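Local coordinates for protein excinuclease ABC, subunit A. (Deinococcus radiodurans, PDB 2VF7) that probably recognises damaged DNA in excision repair, as an ATP-hydrolysing, zinc-binding UvrA-family protein of the ABC superfamily, at residues Pro11-Arg19 with Ile29-Ala37. The protein carries 1 engineered substitution. Sequence-based numbering, arbitrary orientation.
Sequences PDGGFVQVR and ISVKVPRDA
F15 carries its ring beside the backbone N (chi1 -72°), and K32 sets CG between its own N and carbonyl carbon (chi1 85°), then runs extended. These torsions bring the end of the lysine chain, CE and NZ, over one face of the ring. K32 CE stands 4.1 Å from the ring centroid as a CH-pi contact. NZ follows as a cation-pi contact. F15 CE2 also touches P34 CD at 3.6 Å, and W449 meets the F15 ring edge-to-face. If F15 were an alanine, the K32 chain would probably lose its ring face and be freer to swing, and a gap would be likely to open beside P34. On the same face, Q17 OE1 lies 3.2 Å from K32 CB. V16, V18, V31 and V33 occupy the other face and are buried. V16 CB packs on V33 CG2 at 3.9 Å, and V18 CB on V31 CG1. V16 and V33 exchange two backbone hydrogen bonds, as do V18 and V31. Beyond the paired strands, R35 N gives a nearly straight bond (169°) to G14 O, 2.7 Å away. A water donates to both G14 O and R35 O. The R35 guanidinium turns back over G14, with NH1 3.4 Å from G14 CA, while NH2 bonds to G90 O. The I29 side chain lies about 9 Å from that of G48, which binds ADP. The pairing is an antiparallel beta hairpin. Strand 87-89 flanks strand 15-21, making the three-stranded antiparallel sheet of an ABC-type ATPase.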
ATOM      1  N   PRO A  11       1.447 -24.062 -24.769  1.00 77.15           N
ATOM      2  CA  PRO A  11       1.037 -24.334 -23.382  1.00 76.74           C
ATOM      3  C   PRO A  11       0.878 -25.834 -23.068  1.00 76.24           C
ATOM      4  O   PRO A  11       0.375 -26.601 -23.903  1.00 76.27           O
ATOM      5  CB  PRO A  11      -0.312 -23.614 -23.266  1.00 76.98           C
ATOM      6  CG  PRO A  11      -0.865 -23.581 -24.698  1.00 77.38           C
ATOM      7  CD  PRO A  11       0.310 -23.713 -25.651  1.00 77.27           C
ATOM      8  N   ASP A  12       1.318 -26.236 -21.875  1.00 75.24           N
ATOM      9  CA  ASP A  12       1.085 -27.593 -21.377  1.00 74.05           C
ATOM     10  C   ASP A  12      -0.262 -27.649 -20.619  1.00 72.71           C
ATOM     11  O   ASP A  12      -0.315 -27.553 -19.382  1.00 72.35           O
ATOM     12  CB  ASP A  12       2.266 -28.062 -20.504  1.00 74.33           C
ATOM     13  CG  ASP A  12       2.503 -29.573 -20.592  1.00 74.92           C
ATOM     14  OD1 ASP A  12       3.668 -29.973 -20.803  1.00 75.27           O
ATOM     15  OD2 ASP A  12       1.530 -30.357 -20.459  1.00 75.16           O
ATOM     16  N   GLY A  13      -1.343 -27.797 -21.388  1.00 71.27           N
ATOM     17  CA  GLY A  13      -2.712 -27.707 -20.877  1.00 69.17           C
ATOM     18  C   GLY A  13      -3.000 -26.314 -20.342  1.00 67.89           C
ATOM     19  O   GLY A  13      -2.124 -25.440 -20.321  1.00 68.50           O
ATOM     20  N   GLY A  14      -4.232 -26.086 -19.911  1.00 66.21           N
ATOM     21  CA  GLY A  14      -4.535 -24.886 -19.148  1.00 63.27           C
ATOM     22  C   GLY A  14      -4.438 -25.174 -17.663  1.00 61.44           C
ATOM     23  O   GLY A  14      -5.338 -24.826 -16.916  1.00 61.59           O
ATOM     24  N   PHE A  15      -3.346 -25.807 -17.232  1.00 59.51           N
ATOM     25  CA  PHE A  15      -3.182 -26.221 -15.839  1.00 57.94           C
ATOM     26  C   PHE A  15      -2.222 -25.371 -15.029  1.00 57.06           C
ATOM     27  O   PHE A  15      -1.173 -24.942 -15.529  1.00 57.02           O
ATOM     28  CB  PHE A  15      -2.728 -27.677 -15.755  1.00 57.83           C
ATOM     29  CG  PHE A  15      -3.796 -28.658 -16.109  1.00 57.74           C
ATOM     30  CD1 PHE A  15      -3.873 -29.182 -17.383  1.00 57.09           C
ATOM     31  CD2 PHE A  15      -4.740 -29.056 -15.159  1.00 58.05           C
ATOM     32  CE1 PHE A  15      -4.863 -30.084 -17.713  1.00 57.83           C
ATOM     33  CE2 PHE A  15      -5.739 -29.941 -15.480  1.00 56.92           C
ATOM     34  CZ  PHE A  15      -5.801 -30.467 -16.761  1.00 58.26           C
ATOM     35  N   VAL A  16      -2.608 -25.123 -13.778  1.00 55.91           N
ATOM     36  CA  VAL A  16      -1.721 -24.590 -12.745  1.00 55.05           C
ATOM     37  C   VAL A  16      -0.978 -25.813 -12.186  1.00 54.99           C
ATOM     38  O   VAL A  16      -1.581 -26.850 -11.949  1.00 54.89           O
ATOM     39  CB  VAL A  16      -2.519 -23.861 -11.614  1.00 55.00           C
ATOM     40  CG1 VAL A  16      -1.589 -23.222 -10.584  1.00 53.12           C
ATOM     41  CG2 VAL A  16      -3.531 -22.817 -12.194  1.00 54.11           C
ATOM     42  N   GLN A  17       0.335 -25.721 -12.038  1.00 54.90           N
ATOM     43  CA  GLN A  17       1.113 -26.859 -11.564  1.00 54.58           C
ATOM     44  C   GLN A  17       1.818 -26.498 -10.265  1.00 53.89           C
ATOM     45  O   GLN A  17       2.538 -25.505 -10.195  1.00 53.78           O
ATOM     46  CB  GLN A  17       2.102 -27.340 -12.629  1.00 54.68           C
ATOM     47  CG  GLN A  17       2.898 -28.604 -12.224  1.00 56.88           C
ATOM     48  CD  GLN A  17       2.008 -29.838 -11.977  1.00 59.39           C
ATOM     49  OE1 GLN A  17       1.294 -30.287 -12.879  1.00 60.41           O
ATOM     50  NE2 GLN A  17       2.069 -30.397 -10.759  1.00 59.14           N
ATOM     51  N   VAL A  18       1.587 -27.317  -9.243  1.00 53.52           N
ATOM     52  CA  VAL A  18       2.080 -27.079  -7.892  1.00 53.08           C
ATOM     53  C   VAL A  18       3.004 -28.216  -7.488  1.00 53.21           C
ATOM     54  O   VAL A  18       2.661 -29.402  -7.634  1.00 53.60           O
ATOM     55  CB  VAL A  18       0.910 -26.985  -6.895  1.00 53.27           C
ATOM     56  CG1 VAL A  18       1.386 -27.057  -5.427  1.00 53.36           C
ATOM     57  CG2 VAL A  18       0.071 -25.731  -7.158  1.00 52.38           C
ATOM     58  N   ARG A  19       4.172 -27.846  -6.985  1.00 52.65           N
ATOM     59  CA  ARG A  19       5.179 -28.802  -6.580  1.00 52.84           C
ATOM     60  C   ARG A  19       5.802 -28.457  -5.227  1.00 52.47           C
ATOM     61  O   ARG A  19       6.169 -27.304  -4.984  1.00 52.61           O
ATOM     62  CB  ARG A  19       6.271 -28.839  -7.637  1.00 53.25           C
ATOM     63  CG  ARG A  19       7.326 -29.880  -7.395  1.00 53.79           C
ATOM     64  CD  ARG A  19       8.232 -29.989  -8.606  1.00 55.68           C
ATOM     65  NE  ARG A  19       9.103 -28.828  -8.811  1.00 55.04           N
ATOM     66  CZ  ARG A  19      10.194 -28.581  -8.087  1.00 56.32           C
ATOM     67  NH1 ARG A  19      10.522 -29.389  -7.079  1.00 56.49           N
ATOM     68  NH2 ARG A  19      10.942 -27.518  -8.348  1.00 54.85           N
ATOM     69  N   ILE A  29       3.473 -31.931  -1.202  1.00 54.88           N
ATOM     70  CA  ILE A  29       2.618 -32.491  -2.259  1.00 54.25           C
ATOM     71  C   ILE A  29       2.856 -31.866  -3.648  1.00 54.35           C
ATOM     72  O   ILE A  29       3.399 -30.751  -3.771  1.00 54.11           O
ATOM     73  CB  ILE A  29       1.067 -32.401  -1.901  1.00 54.16           C
ATOM     74  CG1 ILE A  29       0.555 -30.961  -1.931  1.00 53.40           C
ATOM     75  CG2 ILE A  29       0.759 -33.021  -0.552  1.00 53.47           C
ATOM     76  CD1 ILE A  29       0.034 -30.507  -3.288  1.00 53.77           C
ATOM     77  N   SER A  30       2.438 -32.603  -4.680  1.00 54.03           N
ATOM     78  CA  SER A  30       2.343 -32.091  -6.044  1.00 53.80           C
ATOM     79  C   SER A  30       0.905 -32.244  -6.505  1.00 53.47           C
ATOM     80  O   SER A  30       0.315 -33.302  -6.337  1.00 53.40           O
ATOM     81  CB  SER A  30       3.244 -32.881  -6.991  1.00 53.48           C
ATOM     82  OG  SER A  30       4.596 -32.710  -6.663  1.00 53.41           O
ATOM     83  N   VAL A  31       0.342 -31.185  -7.069  1.00 52.96           N
ATOM     84  CA  VAL A  31      -0.987 -31.254  -7.649  1.00 53.14           C
ATOM     85  C   VAL A  31      -1.071 -30.326  -8.857  1.00 53.28           C
ATOM     86  O   VAL A  31      -0.332 -29.360  -8.949  1.00 53.80           O
ATOM     87  CB  VAL A  31      -2.109 -30.949  -6.592  1.00 52.79           C
ATOM     88  CG1 VAL A  31      -2.139 -29.491  -6.211  1.00 52.83           C
ATOM     89  CG2 VAL A  31      -3.457 -31.366  -7.106  1.00 52.62           C
ATOM     90  N   LYS A  32      -1.955 -30.648  -9.792  1.00 54.21           N
ATOM     91  CA  LYS A  32      -2.275 -29.757 -10.906  1.00 54.44           C
ATOM     92  C   LYS A  32      -3.779 -29.479 -10.924  1.00 54.33           C
ATOM     93  O   LYS A  32      -4.583 -30.353 -10.588  1.00 53.85           O
ATOM     94  CB  LYS A  32      -1.824 -30.357 -12.242  1.00 54.11           C
ATOM     95  CG  LYS A  32      -2.820 -31.317 -12.861  1.00 54.93           C
ATOM     96  CD  LYS A  32      -2.270 -32.044 -14.100  1.00 54.95           C
ATOM     97  CE  LYS A  32      -3.334 -32.992 -14.687  1.00 54.67           C
ATOM     98  NZ  LYS A  32      -3.024 -33.435 -16.071  1.00 55.69           N
ATOM     99  N   VAL A  33      -4.149 -28.260 -11.312  1.00 54.28           N
ATOM    100  CA  VAL A  33      -5.564 -27.861 -11.402  1.00 53.89           C
ATOM    101  C   VAL A  33      -5.813 -26.967 -12.621  1.00 53.39           C
ATOM    102  O   VAL A  33      -5.027 -26.046 -12.891  1.00 52.99           O
ATOM    103  CB  VAL A  33      -6.094 -27.168 -10.083  1.00 53.33           C
ATOM    104  CG1 VAL A  33      -5.883 -28.048  -8.907  1.00 53.47           C
ATOM    105  CG2 VAL A  33      -5.408 -25.859  -9.832  1.00 53.65           C
ATOM    106  N   PRO A  34      -6.918 -27.224 -13.348  1.00 53.48           N
ATOM    107  CA  PRO A  34      -7.219 -26.436 -14.540  1.00 53.25           C
ATOM    108  C   PRO A  34      -7.536 -24.980 -14.213  1.00 53.69           C
ATOM    109  O   PRO A  34      -8.104 -24.675 -13.158  1.00 53.60           O
ATOM    110  CB  PRO A  34      -8.431 -27.152 -15.142  1.00 53.07           C
ATOM    111  CG  PRO A  34      -9.036 -27.900 -14.047  1.00 52.71           C
ATOM    112  CD  PRO A  34      -7.941 -28.258 -13.105  1.00 53.35           C
ATOM    113  N   ARG A  35      -7.137 -24.081 -15.098  1.00 53.85           N
ATOM    114  CA  ARG A  35      -7.544 -22.696 -14.960  1.00 54.80           C
ATOM    115  C   ARG A  35      -8.765 -22.577 -15.857  1.00 54.44           C
ATOM    116  O   ARG A  35      -9.012 -23.488 -16.659  1.00 55.05           O
ATOM    117  CB  ARG A  35      -6.379 -21.713 -15.262  1.00 54.35           C
ATOM    118  CG  ARG A  35      -6.240 -21.239 -16.698  1.00 56.80           C
ATOM    119  CD  ARG A  35      -5.114 -20.170 -16.872  1.00 55.31           C
ATOM    120  NE  ARG A  35      -3.848 -20.649 -16.324  1.00 53.23           N
ATOM    121  CZ  ARG A  35      -3.015 -21.468 -16.957  1.00 51.14           C
ATOM    122  NH1 ARG A  35      -3.287 -21.887 -18.177  1.00 50.80           N
ATOM    123  NH2 ARG A  35      -1.903 -21.871 -16.361  1.00 50.92           N
ATOM    124  N   ASP A  36      -9.565 -21.526 -15.669  1.00 54.37           N
ATOM    125  CA  ASP A  36     -10.832 -21.303 -16.425  1.00 53.87           C
ATOM    126  C   ASP A  36     -11.896 -22.353 -16.129  1.00 53.71           C
ATOM    127  O   ASP A  36     -12.720 -22.699 -16.980  1.00 53.62           O
ATOM    128  CB  ASP A  36     -10.597 -21.177 -17.943  1.00 53.99           C
ATOM    129  CG  ASP A  36      -9.523 -20.132 -18.301  1.00 54.51           C
ATOM    130  OD1 ASP A  36      -9.716 -18.930 -18.029  1.00 55.76           O
ATOM    131  OD2 ASP A  36      -8.483 -20.517 -18.873  1.00 55.66           O
ATOM    132  N   ALA A  37     -11.901 -22.833 -14.892  1.00 53.52           N
ATOM    133  CA  ALA A  37     -12.852 -23.849 -14.482  1.00 53.04           C
ATOM    134  C   ALA A  37     -13.271 -23.624 -13.030  1.00 52.82           C
ATOM    135  O   ALA A  37     -12.587 -22.894 -12.302  1.00 53.53           O
ATOM    136  CB  ALA A  37     -12.250 -25.242 -14.678  1.00 52.72           C
TER
HETATM  137  O   HOH W   1      -7.529 -25.331 -18.360  1.00 51.98           O